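Local coordinates for protein diguanylate cyclase (Marinobacter aquaeolei VT8, PDB 3IGN) that probably joins two GTP molecules into cyclic di-GMP with release of diphosphate, through its GGDEF domain, crystallised with that product bound, at residues Tyr30-Phe33 / Gly37-Thr40; Thr129-Ile134 / Lys157-Gly162; Ala135-Thr140 / Met145-Lys150. All coordinates share one frame; numbering follows the deposited sequence.

Contact 1 of 3, residues Tyr30-Phe33 / Gly37-Thr40; sequences YERF and GQAT
Two torsions fold Gln38 back onto the last turn of the helix, at Phe33: CG stands between the backbone N and the carbonyl carbon (chi1 79°), and a further bend at chi2 (-79°) brings the amide against the Phe33 backbone. There OE1 comes 3.3 Å from Phe33 CA, and NE2 lies 3.6 Å from Phe33 CB. The Phe33 ring, with its CG anti to the backbone N, presents its edge to the chain after the helix; Gln38 O lies near the ring plane, 3.2 Å from Phe33 CD1. The CB-CG stem of Arg32 also lies near the amide, 4.0 Å from Gln38 NE2, the two side chains crossing at about a right angle.

This is the end of helix 19-36. Gly37, with positive phi, is the first residue to leave helical geometry, yet its N still donates to Phe33 O at 2.7 Å and 149°. Beyond the two segments, Gln38 NE2 makes a weak hydrogen bond to Glu29 OE2. With an alanine here the amide is gone, which would probably open a gap over Phe33 CA and leave Glu29 without one of its mates. Since Gln38 NE2 faces the donor Phe33 N and Gln38 OE1 the acceptor Arg32 O, neither pair being a hydrogen bond, the amide packs on the helix by contact; across the two segments the one hydrogen bond is main chain to main chain, while the amide's polar tie is the weak one to Glu29.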
ATOM      1  N   TYR A  30       9.484  -4.496  12.818  1.00 19.99           N
ATOM      2  CA  TYR A  30       9.109  -5.759  13.453  1.00 19.28           C
ATOM      3  C   TYR A  30       9.984  -6.015  14.682  1.00 17.96           C
ATOM      4  O   TYR A  30       9.479  -6.366  15.751  1.00 17.90           O
ATOM      5  CB  TYR A  30       9.268  -6.926  12.459  1.00 19.78           C
ATOM      6  CG  TYR A  30       9.055  -8.288  13.075  1.00 18.21           C
ATOM      7  CD1 TYR A  30       7.768  -8.793  13.273  1.00 18.75           C
ATOM      8  CD2 TYR A  30      10.134  -9.054  13.505  1.00 18.76           C
ATOM      9  CE1 TYR A  30       7.560 -10.023  13.892  1.00 19.54           C
ATOM     10  CE2 TYR A  30       9.940 -10.288  14.130  1.00 20.58           C
ATOM     11  CZ  TYR A  30       8.648 -10.760  14.323  1.00 20.50           C
ATOM     12  OH  TYR A  30       8.442 -11.945  14.988  1.00 21.57           O
ATOM     13  N   GLU A  31      11.296  -5.845  14.539  1.00 19.69           N
ATOM     14  CA  GLU A  31      12.203  -6.065  15.670  1.00 21.59           C
ATOM     15  C   GLU A  31      12.010  -5.019  16.765  1.00 21.66           C
ATOM     16  O   GLU A  31      12.202  -5.316  17.949  1.00 23.71           O
ATOM     17  CB  GLU A  31      13.666  -6.074  15.205  1.00 22.48           C
ATOM     18  CG  GLU A  31      14.067  -7.328  14.445  1.00 25.86           C
ATOM     19  CD  GLU A  31      13.917  -8.602  15.274  1.00 29.46           C
ATOM     20  OE1 GLU A  31      13.960  -8.528  16.527  1.00 30.80           O
ATOM     21  OE2 GLU A  31      13.771  -9.683  14.673  1.00 29.19           O
ATOM     22  N   ARG A  32      11.626  -3.803  16.384  1.00 16.65           N
ATOM     23  CA  ARG A  32      11.380  -2.747  17.358  1.00 18.86           C
ATOM     24  C   ARG A  32      10.172  -3.169  18.189  1.00 19.32           C
ATOM     25  O   ARG A  32      10.165  -3.022  19.410  1.00 20.82           O
ATOM     26  CB  ARG A  32      11.099  -1.416  16.660  1.00 17.87           C
ATOM     27  CG  ARG A  32      10.973  -0.216  17.607  1.00 17.61           C
ATOM     28  CD  ARG A  32      10.930   1.099  16.819  1.00 18.19           C
ATOM     29  NE  ARG A  32      10.656   2.258  17.671  1.00 20.00           N
ATOM     30  CZ  ARG A  32      11.196   3.457  17.489  1.00 19.85           C
ATOM     31  NH1 ARG A  32      12.042   3.655  16.483  1.00 21.34           N
ATOM     32  NH2 ARG A  32      10.924   4.450  18.326  1.00 17.83           N
ATOM     33  N   PHE A  33       9.164  -3.719  17.514  1.00 17.93           N
ATOM     34  CA  PHE A  33       7.962  -4.207  18.192  1.00 19.06           C
ATOM     35  C   PHE A  33       8.291  -5.378  19.131  1.00 20.22           C
ATOM     36  O   PHE A  33       7.814  -5.424  20.266  1.00 19.94           O
ATOM     37  CB  PHE A  33       6.918  -4.688  17.174  1.00 18.37           C
ATOM     38  CG  PHE A  33       5.786  -5.478  17.802  1.00 18.24           C
ATOM     39  CD1 PHE A  33       4.667  -4.825  18.329  1.00 20.34           C
ATOM     40  CD2 PHE A  33       5.871  -6.866  17.917  1.00 20.10           C
ATOM     41  CE1 PHE A  33       3.650  -5.544  18.963  1.00 22.65           C
ATOM     42  CE2 PHE A  33       4.862  -7.598  18.552  1.00 21.11           C
ATOM     43  CZ  PHE A  33       3.751  -6.936  19.074  1.00 21.78           C
ATOM     44  N   GLY A  37       6.979  -3.561  21.998  1.00 20.39           N
ATOM     45  CA  GLY A  37       5.530  -3.759  21.978  1.00 21.93           C
ATOM     46  C   GLY A  37       4.603  -2.629  21.571  1.00 22.27           C
ATOM     47  O   GLY A  37       3.408  -2.649  21.904  1.00 23.55           O
ATOM     48  N   GLN A  38       5.127  -1.642  20.851  1.00 21.54           N
ATOM     49  CA  GLN A  38       4.327  -0.504  20.416  1.00 24.98           C
ATOM     50  C   GLN A  38       3.286  -0.906  19.379  1.00 24.30           C
ATOM     51  O   GLN A  38       3.474  -1.869  18.645  1.00 24.37           O
ATOM     52  CB  GLN A  38       5.230   0.574  19.801  1.00 27.00           C
ATOM     53  CG  GLN A  38       5.686   0.301  18.344  1.00 29.68           C
ATOM     54  CD  GLN A  38       6.841  -0.697  18.236  1.00 28.00           C
ATOM     55  OE1 GLN A  38       7.439  -1.095  19.244  1.00 23.60           O
ATOM     56  NE2 GLN A  38       7.163  -1.098  17.001  1.00 24.76           N
ATOM     57  N   ALA A  39       2.182  -0.173  19.328  1.00 21.11           N
ATOM     58  CA  ALA A  39       1.165  -0.461  18.332  1.00 22.61           C
ATOM     59  C   ALA A  39       1.818  -0.116  16.996  1.00 21.77           C
ATOM     60  O   ALA A  39       2.467   0.918  16.856  1.00 22.35           O
ATOM     61  CB  ALA A  39      -0.060   0.409  18.554  1.00 23.51           C
ATOM     62  N   THR A  40       1.684  -1.003  16.024  1.00 20.08           N
ATOM     63  CA  THR A  40       2.260  -0.747  14.717  1.00 21.99           C
ATOM     64  C   THR A  40       1.479  -1.602  13.736  1.00 22.17           C
ATOM     65  O   THR A  40       1.122  -2.738  14.035  1.00 21.79           O
ATOM     66  CB  THR A  40       3.774  -1.080  14.675  1.00 30.06           C
ATOM     67  OG1 THR A  40       4.320  -0.632  13.427  1.00 32.69           O
ATOM     68  CG2 THR A  40       4.010  -2.562  14.833  1.00 31.76           C
TER

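Contact 2 of 3, residues Thr129-Ile134 / Lys157-Gly162; sequences TVSMGI and KAKESG
Ser131 OG takes part in a hydrogen bond with Asp48 OD1 while lying 3.7 Å from Lys159 CG, a polar atom held by the carboxylate of Asp48, just beyond strand 40-47, with the Lys159 stem beside it. The setting is a beta-alpha-beta crossover: strand 130-136 leads into helix 144-160, which packs back over the sheet before the chain returns as strand 166-168, parallel to the first. The fold is that of the GGDEF domain, a member of the nucleotide cyclase clan, and this contact joins the first strand to the last turn of the crossover helix.

Lys159 meets the strand with its aliphatic stem. Its CG, set beside its own backbone N (chi1 -60°), is 3.6 Å from Ser131 CB, and a bend at chi3 (-91°) then carries the chain onward to a salt bridge of NZ with Asp46 OD2. One lysine thus serves two purposes: methylenes against the serine, and an ammonium group bound to the adjoining antiparallel strand 40-47. Asp46 pairs by backbone with Ser131, and Asp48 with Thr129 just before the strand.

Met132, built as selenomethionine, has its CB directed away from the helix, and its side chain packs on Phe45 and Arg111 instead; only its backbone meets the crossover helix. The helix itself closes in a Schellman motif at Gly162, a conformation in which a side chain would press on the preceding carbonyl. The backbones come nearest at Ala158, its CA 5.7 Å from Ser131 CA, and its methyl, which touches Ser131 CB at 4.2 Å, rests 3.6 Å from the backbone O of Met132.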
ATOM      1  N   THR A 129     -10.029   2.208  -8.621  1.00 34.97           N
ATOM      2  CA  THR A 129     -10.065   2.059  -7.177  1.00 33.45           C
ATOM      3  C   THR A 129      -8.944   1.155  -6.699  1.00 33.21           C
ATOM      4  O   THR A 129      -8.217   0.566  -7.500  1.00 29.79           O
ATOM      5  CB  THR A 129     -11.400   1.452  -6.702  1.00 34.12           C
ATOM      6  OG1 THR A 129     -11.600   0.179  -7.329  1.00 33.68           O
ATOM      7  CG2 THR A 129     -12.560   2.377  -7.039  1.00 32.83           C
ATOM      8  N   VAL A 130      -8.810   1.056  -5.381  1.00 30.55           N
ATOM      9  CA  VAL A 130      -7.793   0.204  -4.781  1.00 28.72           C
ATOM     10  C   VAL A 130      -8.435  -0.663  -3.714  1.00 28.56           C
ATOM     11  O   VAL A 130      -9.456  -0.301  -3.124  1.00 27.49           O
ATOM     12  CB  VAL A 130      -6.664   1.018  -4.091  1.00 28.75           C
ATOM     13  CG1 VAL A 130      -5.729   1.637  -5.133  1.00 26.96           C
ATOM     14  CG2 VAL A 130      -7.275   2.093  -3.217  1.00 30.14           C
ATOM     15  N   SER A 131      -7.830  -1.820  -3.485  1.00 27.26           N
ATOM     16  CA  SER A 131      -8.281  -2.741  -2.448  1.00 27.45           C
ATOM     17  C   SER A 131      -7.148  -2.650  -1.431  1.00 27.92           C
ATOM     18  O   SER A 131      -5.988  -2.601  -1.817  1.00 26.46           O
ATOM     19  CB  SER A 131      -8.399  -4.169  -2.999  1.00 27.39           C
ATOM     20  OG  SER A 131      -9.562  -4.301  -3.810  1.00 29.38           O
HETATM   21  N   MSE A 132      -7.471  -2.626  -0.146  1.00 28.50           N
HETATM   22  CA  MSE A 132      -6.430  -2.498   0.871  1.00 26.01           C
HETATM   23  C   MSE A 132      -6.565  -3.471   2.035  1.00 25.77           C
HETATM   24  O   MSE A 132      -7.670  -3.750   2.502  1.00 27.52           O
HETATM   25  CB  MSE A 132      -6.431  -1.065   1.409  1.00 25.66           C
HETATM   26  CG  MSE A 132      -6.533  -0.011   0.309  1.00 29.39           C
HETATM   27 SE   MSE A 132      -6.560   1.799   0.985  1.00 37.26          SE
HETATM   28  CE  MSE A 132      -8.396   1.926   1.399  1.00 43.42           C
ATOM     29  N   GLY A 133      -5.424  -3.974   2.498  1.00 23.45           N
ATOM     30  CA  GLY A 133      -5.401  -4.898   3.616  1.00 21.17           C
ATOM     31  C   GLY A 133      -4.547  -4.349   4.739  1.00 21.73           C
ATOM     32  O   GLY A 133      -3.446  -3.861   4.494  1.00 22.49           O
ATOM     33  N   ILE A 134      -5.052  -4.437   5.965  1.00 21.37           N
ATOM     34  CA  ILE A 134      -4.353  -3.929   7.146  1.00 21.64           C
ATOM     35  C   ILE A 134      -4.085  -5.052   8.138  1.00 23.28           C
ATOM     36  O   ILE A 134      -4.937  -5.901   8.373  1.00 23.91           O
ATOM     37  CB  ILE A 134      -5.209  -2.869   7.890  1.00 21.16           C
ATOM     38  CG1 ILE A 134      -5.398  -1.621   7.032  1.00 21.12           C
ATOM     39  CG2 ILE A 134      -4.559  -2.504   9.235  1.00 22.50           C
ATOM     40  CD1 ILE A 134      -6.494  -0.711   7.573  1.00 21.23           C
ATOM     41  N   LYS A 157      -8.830 -10.702   0.893  1.00 25.20           N
ATOM     42  CA  LYS A 157     -10.220 -10.698   1.330  1.00 27.98           C
ATOM     43  C   LYS A 157     -10.918  -9.444   0.804  1.00 28.67           C
ATOM     44  O   LYS A 157     -12.082  -9.493   0.411  1.00 29.30           O
ATOM     45  CB  LYS A 157     -10.307 -10.733   2.859  1.00 30.79           C
ATOM     46  CG  LYS A 157      -9.862 -12.050   3.498  1.00 34.63           C
ATOM     47  CD  LYS A 157      -9.916 -11.964   5.025  1.00 37.53           C
ATOM     48  CE  LYS A 157      -9.516 -13.275   5.706  1.00 38.81           C
ATOM     49  NZ  LYS A 157     -10.670 -14.216   5.897  1.00 43.34           N
ATOM     50  N   ALA A 158     -10.211  -8.315   0.804  1.00 27.33           N
ATOM     51  CA  ALA A 158     -10.798  -7.068   0.316  1.00 24.95           C
ATOM     52  C   ALA A 158     -11.145  -7.193  -1.165  1.00 26.66           C
ATOM     53  O   ALA A 158     -12.194  -6.713  -1.610  1.00 27.73           O
ATOM     54  CB  ALA A 158      -9.819  -5.895   0.527  1.00 24.89           C
ATOM     55  N   LYS A 159     -10.260  -7.832  -1.918  1.00 24.77           N
ATOM     56  CA  LYS A 159     -10.456  -8.018  -3.354  1.00 27.42           C
ATOM     57  C   LYS A 159     -11.603  -8.970  -3.650  1.00 26.10           C
ATOM     58  O   LYS A 159     -12.436  -8.702  -4.514  1.00 25.34           O
ATOM     59  CB  LYS A 159      -9.182  -8.567  -3.999  1.00 25.89           C
ATOM     60  CG  LYS A 159      -7.974  -7.659  -3.820  1.00 32.65           C
ATOM     61  CD  LYS A 159      -6.864  -7.934  -4.830  1.00 38.50           C
ATOM     62  CE  LYS A 159      -5.858  -8.953  -4.336  1.00 42.94           C
ATOM     63  NZ  LYS A 159      -4.553  -8.751  -5.037  1.00 44.15           N
ATOM     64  N   GLU A 160     -11.627 -10.081  -2.922  1.00 25.09           N
ATOM     65  CA  GLU A 160     -12.645 -11.103  -3.096  1.00 26.43           C
ATOM     66  C   GLU A 160     -13.992 -10.672  -2.546  1.00 28.50           C
ATOM     67  O   GLU A 160     -15.030 -11.147  -3.000  1.00 28.86           O
ATOM     68  CB  GLU A 160     -12.192 -12.397  -2.415  1.00 26.55           C
ATOM     69  CG  GLU A 160     -11.155 -13.169  -3.204  1.00 26.64           C
ATOM     70  CD  GLU A 160     -11.717 -13.695  -4.515  1.00 29.33           C
ATOM     71  OE1 GLU A 160     -12.575 -14.600  -4.483  1.00 34.02           O
ATOM     72  OE2 GLU A 160     -11.313 -13.191  -5.576  1.00 30.17           O
ATOM     73  N   SER A 161     -13.961  -9.745  -1.595  1.00 30.32           N
ATOM     74  CA  SER A 161     -15.158  -9.248  -0.928  1.00 33.72           C
ATOM     75  C   SER A 161     -15.874  -8.084  -1.619  1.00 34.51           C
ATOM     76  O   SER A 161     -16.842  -7.549  -1.079  1.00 37.47           O
ATOM     77  CB  SER A 161     -14.802  -8.831   0.499  1.00 34.24           C
ATOM     78  OG  SER A 161     -15.965  -8.681   1.287  1.00 44.53           O
ATOM     79  N   GLY A 162     -15.400  -7.683  -2.791  1.00 34.19           N
ATOM     80  CA  GLY A 162     -16.055  -6.595  -3.497  1.00 32.98           C
ATOM     81  C   GLY A 162     -15.146  -5.508  -4.042  1.00 31.33           C
ATOM     82  O   GLY A 162     -15.566  -4.727  -4.893  1.00 32.86           O
TER

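Contact 3 of 3, residues Ala135-Thr140 / Met145-Lys150; sequences AQLTET and MQWMQK
Leu137 lies across the indole of Trp147, the two side chains crossing at about a right angle. Its CD1 sits over the five-membered ring, 3.8 Å from the centroid and 15° off the normal, a CH-pi contact, while Leu137 CB comes down nearer the rim of the same face, 3.6 Å from Trp147 CE2. The other methyl, CD2, reaches the six-membered ring at CE3, at 4.1 Å. With CG anti to the backbone N, the tryptophan extends from the helix toward the strand, and its NE1 meets Ala135 O close to the ring plane. That bond is 3.0 Å long and fairly straight (161°), but the donor stands 47° out of the carbonyl plane, not on a lone pair. Ala135 also pairs by backbone with Leu42. The buried N-H is satisfied, and hydrogen bond and CH-pi contact together fix how the indole is turned.

Nearly a turn further along the helix, Lys150 touches Ala135 methyl to methylene, CB to CB at 3.9 Å. After the strand ends at Gln136, an ST turn follows, Thr140 N donating to Thr138 OG1 at 3.1 Å. Around this pair, Trp147 also packs on Val26 of helix 19-36 and Leu42 of strand 40-47, and Leu137 on Tyr30 and Phe33 of that helix, so that the Trp147 and Leu137 side chains lie where helices 19-36 and 144-160 meet the sheet.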
ATOM      1  N   ALA A 135      -2.889  -5.060   8.715  1.00 22.89           N
ATOM      2  CA  ALA A 135      -2.557  -6.046   9.718  1.00 21.98           C
ATOM      3  C   ALA A 135      -1.757  -5.379  10.823  1.00 21.94           C
ATOM      4  O   ALA A 135      -0.620  -4.942  10.609  1.00 19.62           O
ATOM      5  CB  ALA A 135      -1.754  -7.205   9.114  1.00 24.36           C
ATOM      6  N   GLN A 136      -2.362  -5.262  11.998  1.00 21.93           N
ATOM      7  CA  GLN A 136      -1.632  -4.699  13.124  1.00 21.41           C
ATOM      8  C   GLN A 136      -0.764  -5.850  13.612  1.00 21.62           C
ATOM      9  O   GLN A 136      -1.193  -7.003  13.623  1.00 21.06           O
ATOM     10  CB  GLN A 136      -2.573  -4.234  14.242  1.00 20.96           C
ATOM     11  CG  GLN A 136      -1.807  -3.867  15.528  1.00 21.31           C
ATOM     12  CD  GLN A 136      -2.666  -3.143  16.552  1.00 25.03           C
ATOM     13  OE1 GLN A 136      -3.851  -2.918  16.329  1.00 27.80           O
ATOM     14  NE2 GLN A 136      -2.061  -2.774  17.688  1.00 22.21           N
ATOM     15  N   LEU A 137       0.465  -5.546  14.001  1.00 19.89           N
ATOM     16  CA  LEU A 137       1.372  -6.570  14.478  1.00 19.71           C
ATOM     17  C   LEU A 137       1.043  -7.047  15.887  1.00 20.45           C
ATOM     18  O   LEU A 137       0.849  -6.242  16.795  1.00 21.21           O
ATOM     19  CB  LEU A 137       2.807  -6.036  14.429  1.00 20.20           C
ATOM     20  CG  LEU A 137       3.961  -6.965  14.821  1.00 20.62           C
ATOM     21  CD1 LEU A 137       3.936  -8.244  14.000  1.00 20.77           C
ATOM     22  CD2 LEU A 137       5.284  -6.220  14.616  1.00 18.74           C
ATOM     23  N   THR A 138       0.960  -8.364  16.049  1.00 21.15           N
ATOM     24  CA  THR A 138       0.694  -8.986  17.345  1.00 22.34           C
ATOM     25  C   THR A 138       1.937  -9.813  17.662  1.00 22.20           C
ATOM     26  O   THR A 138       2.901  -9.804  16.903  1.00 23.36           O
ATOM     27  CB  THR A 138      -0.514  -9.942  17.285  1.00 24.61           C
ATOM     28  OG1 THR A 138      -0.144 -11.139  16.589  1.00 23.45           O
ATOM     29  CG2 THR A 138      -1.675  -9.287  16.567  1.00 25.29           C
ATOM     30  N   GLU A 139       1.930 -10.527  18.783  1.00 23.42           N
ATOM     31  CA  GLU A 139       3.079 -11.350  19.138  1.00 26.77           C
ATOM     32  C   GLU A 139       3.148 -12.644  18.327  1.00 26.90           C
ATOM     33  O   GLU A 139       4.151 -13.346  18.366  1.00 26.98           O
ATOM     34  CB  GLU A 139       3.035 -11.718  20.628  1.00 31.50           C
ATOM     35  CG  GLU A 139       3.351 -10.580  21.582  1.00 37.13           C
ATOM     36  CD  GLU A 139       3.414 -11.047  23.026  1.00 44.26           C
ATOM     37  OE1 GLU A 139       3.588 -12.268  23.238  1.00 47.31           O
ATOM     38  OE2 GLU A 139       3.307 -10.203  23.942  1.00 47.65           O
ATOM     39  N   THR A 140       2.097 -12.957  17.577  1.00 25.86           N
ATOM     40  CA  THR A 140       2.095 -14.212  16.832  1.00 26.55           C
ATOM     41  C   THR A 140       3.107 -14.363  15.692  1.00 25.24           C
ATOM     42  O   THR A 140       3.881 -15.316  15.690  1.00 27.52           O
ATOM     43  CB  THR A 140       0.682 -14.535  16.329  1.00 28.32           C
ATOM     44  OG1 THR A 140      -0.225 -14.475  17.439  1.00 29.23           O
ATOM     45  CG2 THR A 140       0.629 -15.941  15.737  1.00 29.49           C
HETATM   46  N   MSE A 145       8.085 -11.405   7.687  1.00 22.27           N
HETATM   47  CA  MSE A 145       7.389 -11.891   6.510  1.00 23.74           C
HETATM   48  C   MSE A 145       6.036 -12.490   6.860  1.00 22.16           C
HETATM   49  O   MSE A 145       5.104 -12.416   6.067  1.00 23.72           O
HETATM   50  CB  MSE A 145       8.273 -12.884   5.765  1.00 27.93           C
HETATM   51  CG  MSE A 145       9.534 -12.211   5.278  1.00 46.38           C
HETATM   52 SE   MSE A 145      10.580 -13.319   4.131  1.00 68.41          SE
HETATM   53  CE  MSE A 145       9.519 -13.109   2.528  1.00 69.47           C
ATOM     54  N   GLN A 146       5.917 -13.058   8.054  1.00 22.90           N
ATOM     55  CA  GLN A 146       4.637 -13.617   8.482  1.00 21.81           C
ATOM     56  C   GLN A 146       3.671 -12.469   8.782  1.00 22.17           C
ATOM     57  O   GLN A 146       2.456 -12.624   8.682  1.00 24.42           O
ATOM     58  CB  GLN A 146       4.839 -14.526   9.704  1.00 20.90           C
ATOM     59  CG  GLN A 146       5.501 -15.854   9.335  1.00 24.17           C
ATOM     60  CD  GLN A 146       5.763 -16.748  10.533  1.00 30.72           C
ATOM     61  OE1 GLN A 146       5.182 -16.560  11.605  1.00 30.12           O
ATOM     62  NE2 GLN A 146       6.636 -17.736  10.354  1.00 35.14           N
ATOM     63  N   TRP A 147       4.226 -11.312   9.139  1.00 22.19           N
ATOM     64  CA  TRP A 147       3.434 -10.116   9.407  1.00 21.32           C
ATOM     65  C   TRP A 147       2.908  -9.623   8.050  1.00 20.91           C
ATOM     66  O   TRP A 147       1.730  -9.293   7.899  1.00 21.83           O
ATOM     67  CB  TRP A 147       4.326  -9.048  10.066  1.00 21.75           C
ATOM     68  CG  TRP A 147       3.661  -7.726  10.344  1.00 19.79           C
ATOM     69  CD1 TRP A 147       2.322  -7.487  10.496  1.00 18.18           C
ATOM     70  CD2 TRP A 147       4.318  -6.473  10.567  1.00 17.62           C
ATOM     71  NE1 TRP A 147       2.105  -6.163  10.800  1.00 18.31           N
ATOM     72  CE2 TRP A 147       3.312  -5.518  10.853  1.00 18.43           C
ATOM     73  CE3 TRP A 147       5.661  -6.063  10.551  1.00 19.50           C
ATOM     74  CZ2 TRP A 147       3.605  -4.173  11.126  1.00 18.10           C
ATOM     75  CZ3 TRP A 147       5.952  -4.711  10.824  1.00 20.20           C
ATOM     76  CH2 TRP A 147       4.927  -3.793  11.106  1.00 21.01           C
HETATM   77  N   MSE A 148       3.793  -9.582   7.063  1.00 21.33           N
HETATM   78  CA  MSE A 148       3.404  -9.150   5.731  1.00 22.27           C
HETATM   79  C   MSE A 148       2.332 -10.089   5.175  1.00 22.64           C
HETATM   80  O   MSE A 148       1.418  -9.657   4.462  1.00 24.35           O
HETATM   81  CB  MSE A 148       4.625  -9.140   4.811  1.00 25.35           C
HETATM   82  CG  MSE A 148       5.613  -8.037   5.130  1.00 28.49           C
HETATM   83 SE   MSE A 148       7.047  -7.966   3.827  1.00 42.94          SE
HETATM   84  CE  MSE A 148       5.962  -7.896   2.235  1.00 40.06           C
ATOM     85  N   GLN A 149       2.462 -11.370   5.498  1.00 22.88           N
ATOM     86  CA  GLN A 149       1.514 -12.372   5.041  1.00 26.00           C
ATOM     87  C   GLN A 149       0.111 -12.069   5.538  1.00 24.55           C
ATOM     88  O   GLN A 149      -0.853 -12.209   4.797  1.00 23.50           O
ATOM     89  CB  GLN A 149       1.942 -13.768   5.503  1.00 29.83           C
ATOM     90  CG  GLN A 149       0.982 -14.871   5.083  1.00 34.55           C
ATOM     91  CD  GLN A 149       1.590 -16.254   5.212  1.00 43.56           C
ATOM     92  OE1 GLN A 149       2.798 -16.395   5.420  1.00 49.40           O
ATOM     93  NE2 GLN A 149       0.761 -17.283   5.076  1.00 44.83           N
ATOM     94  N   LYS A 150      -0.008 -11.652   6.796  1.00 24.55           N
ATOM     95  CA  LYS A 150      -1.317 -11.333   7.361  1.00 24.15           C
ATOM     96  C   LYS A 150      -1.968 -10.151   6.654  1.00 23.82           C
ATOM     97  O   LYS A 150      -3.179 -10.149   6.422  1.00 23.87           O
ATOM     98  CB  LYS A 150      -1.203 -11.040   8.861  1.00 24.22           C
ATOM     99  CG  LYS A 150      -0.877 -12.262   9.697  1.00 28.82           C
ATOM    100  CD  LYS A 150      -1.914 -13.370   9.514  1.00 33.00           C
ATOM    101  CE  LYS A 150      -3.109 -13.218  10.441  1.00 37.42           C
ATOM    102  NZ  LYS A 150      -4.059 -14.355  10.268  1.00 41.16           N
TER

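How the contacts relate
The three contacts differ in chemistry with their depth within one GGDEF domain. Contact 1 is a surface turn, local in sequence; contact 3 is partly buried, and contact 2 is buried. Contacts 2 and 3 hold the same strand 130-136 and helix 144-160 at two levels, with contact 3 nested inside the loop that contact 2 closes. Contact 2 is a close, mostly aliphatic approach whose polar ends look to other residues; contact 3 uses an aromatic side chain with its own hydrogen bond. Contacts 1 and 3 touch: Phe33 CE2 lies beside Thr138 O, and Thr40 O probably bonds Leu137 N. Contact 1 stays about 7 Å from contact 2 between nearest atoms.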